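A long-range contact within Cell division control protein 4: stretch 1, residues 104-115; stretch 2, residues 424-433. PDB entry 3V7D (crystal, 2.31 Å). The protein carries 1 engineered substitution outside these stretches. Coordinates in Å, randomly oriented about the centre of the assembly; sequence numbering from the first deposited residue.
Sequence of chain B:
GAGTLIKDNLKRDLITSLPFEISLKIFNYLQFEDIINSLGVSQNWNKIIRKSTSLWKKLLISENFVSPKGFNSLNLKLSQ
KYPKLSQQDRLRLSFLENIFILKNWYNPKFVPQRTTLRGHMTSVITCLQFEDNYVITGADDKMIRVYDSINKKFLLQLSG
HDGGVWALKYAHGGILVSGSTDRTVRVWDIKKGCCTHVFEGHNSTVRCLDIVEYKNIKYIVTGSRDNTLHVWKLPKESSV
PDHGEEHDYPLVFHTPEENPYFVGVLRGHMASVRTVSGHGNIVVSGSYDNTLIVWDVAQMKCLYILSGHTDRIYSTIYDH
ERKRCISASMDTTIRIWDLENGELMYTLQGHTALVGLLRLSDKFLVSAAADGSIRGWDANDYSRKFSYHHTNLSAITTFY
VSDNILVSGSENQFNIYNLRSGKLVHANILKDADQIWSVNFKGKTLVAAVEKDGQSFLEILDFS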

# COMPACT_ATOMS: atom_id res chain seq x y z
N ASN B 104 1.57 0.29 16.85
CA ASN B 104 2.86 -0.05 17.44
C ASN B 104 4.02 0.62 16.71
O ASN B 104 4.88 1.23 17.34
N TRP B 105 4.04 0.52 15.38
CA TRP B 105 5.02 1.21 14.55
C TRP B 105 5.06 2.71 14.84
O TRP B 105 6.13 3.32 14.82
N TYR B 106 3.89 3.30 15.08
CA TYR B 106 3.77 4.74 15.28
C TYR B 106 4.00 5.18 16.73
O TYR B 106 4.24 6.36 16.99
N ASN B 107 3.92 4.24 17.67
CA ASN B 107 4.10 4.58 19.08
C ASN B 107 5.58 4.72 19.46
O ASN B 107 6.30 3.73 19.53
N PRO B 108 6.02 5.96 19.74
CA PRO B 108 7.43 6.22 20.06
C PRO B 108 7.85 5.54 21.37
O PRO B 108 9.04 5.45 21.66
N LYS B 109 6.88 5.08 22.15
CA LYS B 109 7.16 4.37 23.39
C LYS B 109 7.05 2.86 23.21
O LYS B 109 7.32 2.10 24.14
N PHE B 110 6.62 2.43 22.03
CA PHE B 110 6.64 1.01 21.71
C PHE B 110 8.05 0.65 21.29
O PHE B 110 8.73 1.43 20.62
N VAL B 111 8.51 -0.53 21.69
CA VAL B 111 9.79 -1.05 21.24
C VAL B 111 9.59 -2.48 20.76
O VAL B 111 9.04 -3.31 21.48
N PRO B 112 10.01 -2.76 19.52
CA PRO B 112 9.83 -4.10 18.95
C PRO B 112 10.77 -5.11 19.61
O PRO B 112 11.84 -4.73 20.09
N GLN B 113 10.36 -6.37 19.64
CA GLN B 113 11.26 -7.43 20.05
C GLN B 113 12.32 -7.58 18.97
O GLN B 113 12.03 -7.49 17.78
N ARG B 114 13.55 -7.83 19.40
CA ARG B 114 14.68 -7.90 18.48
C ARG B 114 15.35 -9.27 18.51
O ARG B 114 15.64 -9.80 19.59
N THR B 115 15.58 -9.84 17.34
CA THR B 115 16.34 -11.08 17.20
C THR B 115 17.57 -10.81 16.35
O THR B 115 17.46 -10.28 15.24
N LEU B 424 9.95 11.54 12.95
CA LEU B 424 10.80 10.41 13.27
C LEU B 424 10.23 9.69 14.48
O LEU B 424 9.97 10.32 15.50
N VAL B 425 10.02 8.38 14.36
CA VAL B 425 9.47 7.60 15.46
C VAL B 425 10.59 7.01 16.31
O VAL B 425 10.57 7.09 17.54
N HIS B 426 11.56 6.39 15.64
CA HIS B 426 12.69 5.77 16.30
C HIS B 426 13.98 6.02 15.52
O HIS B 426 14.01 5.87 14.29
N ALA B 427 15.03 6.38 16.25
CA ALA B 427 16.33 6.61 15.65
C ALA B 427 17.40 5.69 16.23
O ALA B 427 18.54 5.68 15.75
N ASN B 428 17.05 4.91 17.25
CA ASN B 428 18.06 4.14 17.99
C ASN B 428 17.84 2.63 18.13
O ASN B 428 18.58 1.97 18.85
N ILE B 429 16.84 2.10 17.44
CA ILE B 429 16.52 0.68 17.56
C ILE B 429 17.70 -0.23 17.23
O ILE B 429 17.96 -1.22 17.91
N LEU B 430 18.44 0.13 16.18
CA LEU B 430 19.64 -0.62 15.79
C LEU B 430 20.88 0.25 15.99
O LEU B 430 21.76 0.31 15.12
N LYS B 431 20.94 0.91 17.14
CA LYS B 431 22.01 1.85 17.47
C LYS B 431 23.41 1.23 17.35
O LYS B 431 24.35 1.90 16.93
N ASP B 432 23.54 -0.04 17.72
CA ASP B 432 24.85 -0.69 17.74
C ASP B 432 25.36 -1.08 16.35
O ASP B 432 26.52 -1.47 16.20
N ALA B 433 24.51 -0.95 15.34
CA ALA B 433 24.92 -1.24 13.97
C ALA B 433 25.87 -0.16 13.46
O ALA B 433 25.71 1.02 13.78

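Contacts between segments far apart in sequence depend both on which way CB points and on where the rotamer delivers the end of the side chain. Residues 104-115 and 424-433 of Cell division control protein 4 illustrate the point, burying 481 Å² between them. Val-425 needs little reach: its CA-to-CB bond points toward the first stretch, and with chi1 near 180° (t) it places CG1 3.3 Å from Trp-105 O and 4.0 Å from Pro-108 CA, filling the corner where the helix gives way to a turn.

His-426 starts sideways, but chi1 of -70° (m) brings the end of the imidazole nearer to that turn. His-426 NE2 donates a weak hydrogen bond to Phe-110 O at 2.8 Å, the angle of 118° being far from linear although the acceptor lies near the ring plane. His-426 CE1 comes within 3.5 Å of Asn-107 O, the same carbonyl that accepts from Phe-110 N at 2.8 Å to close the type I turn. Ile-429 is also directed sideways; its m,t conformation extends CD1 to 3.8 Å from Pro-112 CD, an apolar contact against the proline ring.

Arg-114, whose CA-to-CB bond points toward the second stretch, is fully extended. With chi1 to chi3 all t, the side chain runs past Ile-429 and Leu-430 until Arg-114 NH2 meets Asp-432 OD1 at 2.8 Å, a salt bridge with a well-aligned hydrogen bond (160°). Asp-432, chi1 66° (p), also has its CB toward the partner. The carboxylate oxygen approaches the guanidinium edge, leaving a face for Leu-430, whose m,t rotamer sets CD2 3.7 Å from Arg-114 CZ. Arg-114 NH1 lies 3.3 Å from Ile-429 O at an angle too poor for a hydrogen bond; instead water 1 links them, accepting from Arg-114 NH1 (3.1 Å) and donating to Ile-429 O (2.8 Å). Water 2 accepts from both Arg-114 NH1 and Asp-432 N, each at 3.0 Å.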

# COMPACT_ATOMS: atom_id res chain seq x y z
CB ASN B 104 3.06 -1.57 17.49
CG ASN B 104 2.09 -2.25 18.44
OD1 ASN B 104 1.56 -1.62 19.36
ND2 ASN B 104 1.86 -3.54 18.22
CB TRP B 105 4.70 1.01 13.06
CG TRP B 105 5.22 -0.24 12.43
CD1 TRP B 105 4.59 -1.45 12.36
CD2 TRP B 105 6.48 -0.41 11.75
NE1 TRP B 105 5.37 -2.36 11.69
CE2 TRP B 105 6.54 -1.75 11.31
CE3 TRP B 105 7.56 0.44 11.49
CZ2 TRP B 105 7.64 -2.25 10.61
CZ3 TRP B 105 8.65 -0.06 10.80
CH2 TRP B 105 8.68 -1.40 10.37
CB TYR B 106 2.38 5.22 14.85
CG TYR B 106 2.20 5.45 13.36
CD1 TYR B 106 3.27 5.33 12.48
CD2 TYR B 106 0.96 5.81 12.84
CE1 TYR B 106 3.11 5.56 11.12
CE2 TYR B 106 0.79 6.04 11.48
CZ TYR B 106 1.87 5.91 10.63
OH TYR B 106 1.70 6.14 9.28
CB ASN B 107 3.43 3.53 19.96
CG ASN B 107 3.37 3.94 21.42
OD1 ASN B 107 3.97 4.94 21.83
ND2 ASN B 107 2.64 3.17 22.22
CB PRO B 108 7.49 7.74 20.21
CG PRO B 108 6.11 8.13 20.61
CD PRO B 108 5.18 7.16 19.92
CB LYS B 109 6.23 4.84 24.50
CG LYS B 109 6.48 6.27 24.94
CD LYS B 109 5.64 6.65 26.15
CE LYS B 109 4.17 6.35 25.92
NZ LYS B 109 3.30 7.04 26.91
CB PHE B 110 5.64 0.68 20.60
CG PHE B 110 5.62 -0.78 20.21
CD1 PHE B 110 6.52 -1.28 19.28
CD2 PHE B 110 4.70 -1.65 20.77
CE1 PHE B 110 6.50 -2.62 18.92
CE2 PHE B 110 4.67 -2.98 20.41
CZ PHE B 110 5.58 -3.47 19.48
CB VAL B 111 10.86 -1.00 22.35
CG1 VAL B 111 12.19 -1.57 21.85
CG2 VAL B 111 11.05 0.43 22.86
CB PRO B 112 10.24 -3.91 17.49
CG PRO B 112 11.22 -2.77 17.52
CD PRO B 112 10.68 -1.84 18.58
CB GLN B 113 10.51 -8.75 20.21
CG GLN B 113 9.71 -8.88 21.49
CD GLN B 113 8.81 -10.10 21.46
OE1 GLN B 113 9.08 -11.11 22.10
NE2 GLN B 113 7.73 -10.01 20.70
CB ARG B 114 15.69 -6.81 18.82
CG ARG B 114 16.97 -6.84 18.00
CD ARG B 114 17.81 -5.61 18.30
NE ARG B 114 19.15 -5.69 17.71
CZ ARG B 114 20.12 -4.81 17.93
NH1 ARG B 114 19.91 -3.77 18.73
NH2 ARG B 114 21.30 -4.97 17.35
CB THR B 115 15.50 -12.18 16.52
OG1 THR B 115 14.22 -12.27 17.14
CG2 THR B 115 16.21 -13.53 16.61
CB LEU B 424 12.21 10.92 13.59
CG LEU B 424 13.30 9.94 14.00
CD1 LEU B 424 13.61 8.97 12.87
CD2 LEU B 424 14.56 10.70 14.42
CB VAL B 425 8.61 6.44 14.96
CG1 VAL B 425 7.86 5.80 16.13
CG2 VAL B 425 7.64 6.91 13.89
CB HIS B 426 12.49 4.26 16.43
CG HIS B 426 11.43 3.87 17.41
ND1 HIS B 426 10.19 3.40 17.01
CD2 HIS B 426 11.42 3.85 18.76
CE1 HIS B 426 9.47 3.11 18.08
NE2 HIS B 426 10.19 3.38 19.15
CB ALA B 427 16.74 8.08 15.82
CB ASN B 428 18.29 4.76 19.37
CG ASN B 428 18.93 6.13 19.28
OD1 ASN B 428 20.07 6.26 18.82
ND2 ASN B 428 18.21 7.15 19.71
CB ILE B 429 15.28 0.29 16.72
CG1 ILE B 429 14.05 1.04 17.25
CG2 ILE B 429 15.03 -1.19 16.80
CD1 ILE B 429 12.76 0.63 16.62
CB LEU B 430 19.54 -1.10 14.34
CG LEU B 430 18.40 -2.09 14.06
CD1 LEU B 430 18.41 -2.52 12.60
CD2 LEU B 430 18.51 -3.30 14.98
CB LYS B 431 21.79 2.41 18.88
CG LYS B 431 22.80 3.46 19.33
CD LYS B 431 22.42 4.01 20.70
CE LYS B 431 23.53 4.86 21.31
NZ LYS B 431 23.86 6.04 20.45
CB ASP B 432 24.86 -1.90 18.69
CG ASP B 432 23.95 -3.02 18.22
OD1 ASP B 432 23.03 -2.75 17.42
OD2 ASP B 432 24.16 -4.17 18.65
CB ALA B 433 23.70 -1.35 13.06
O HOH W 1 17.24 -2.87 20.04
O HOH W 2 21.55 -1.39 19.50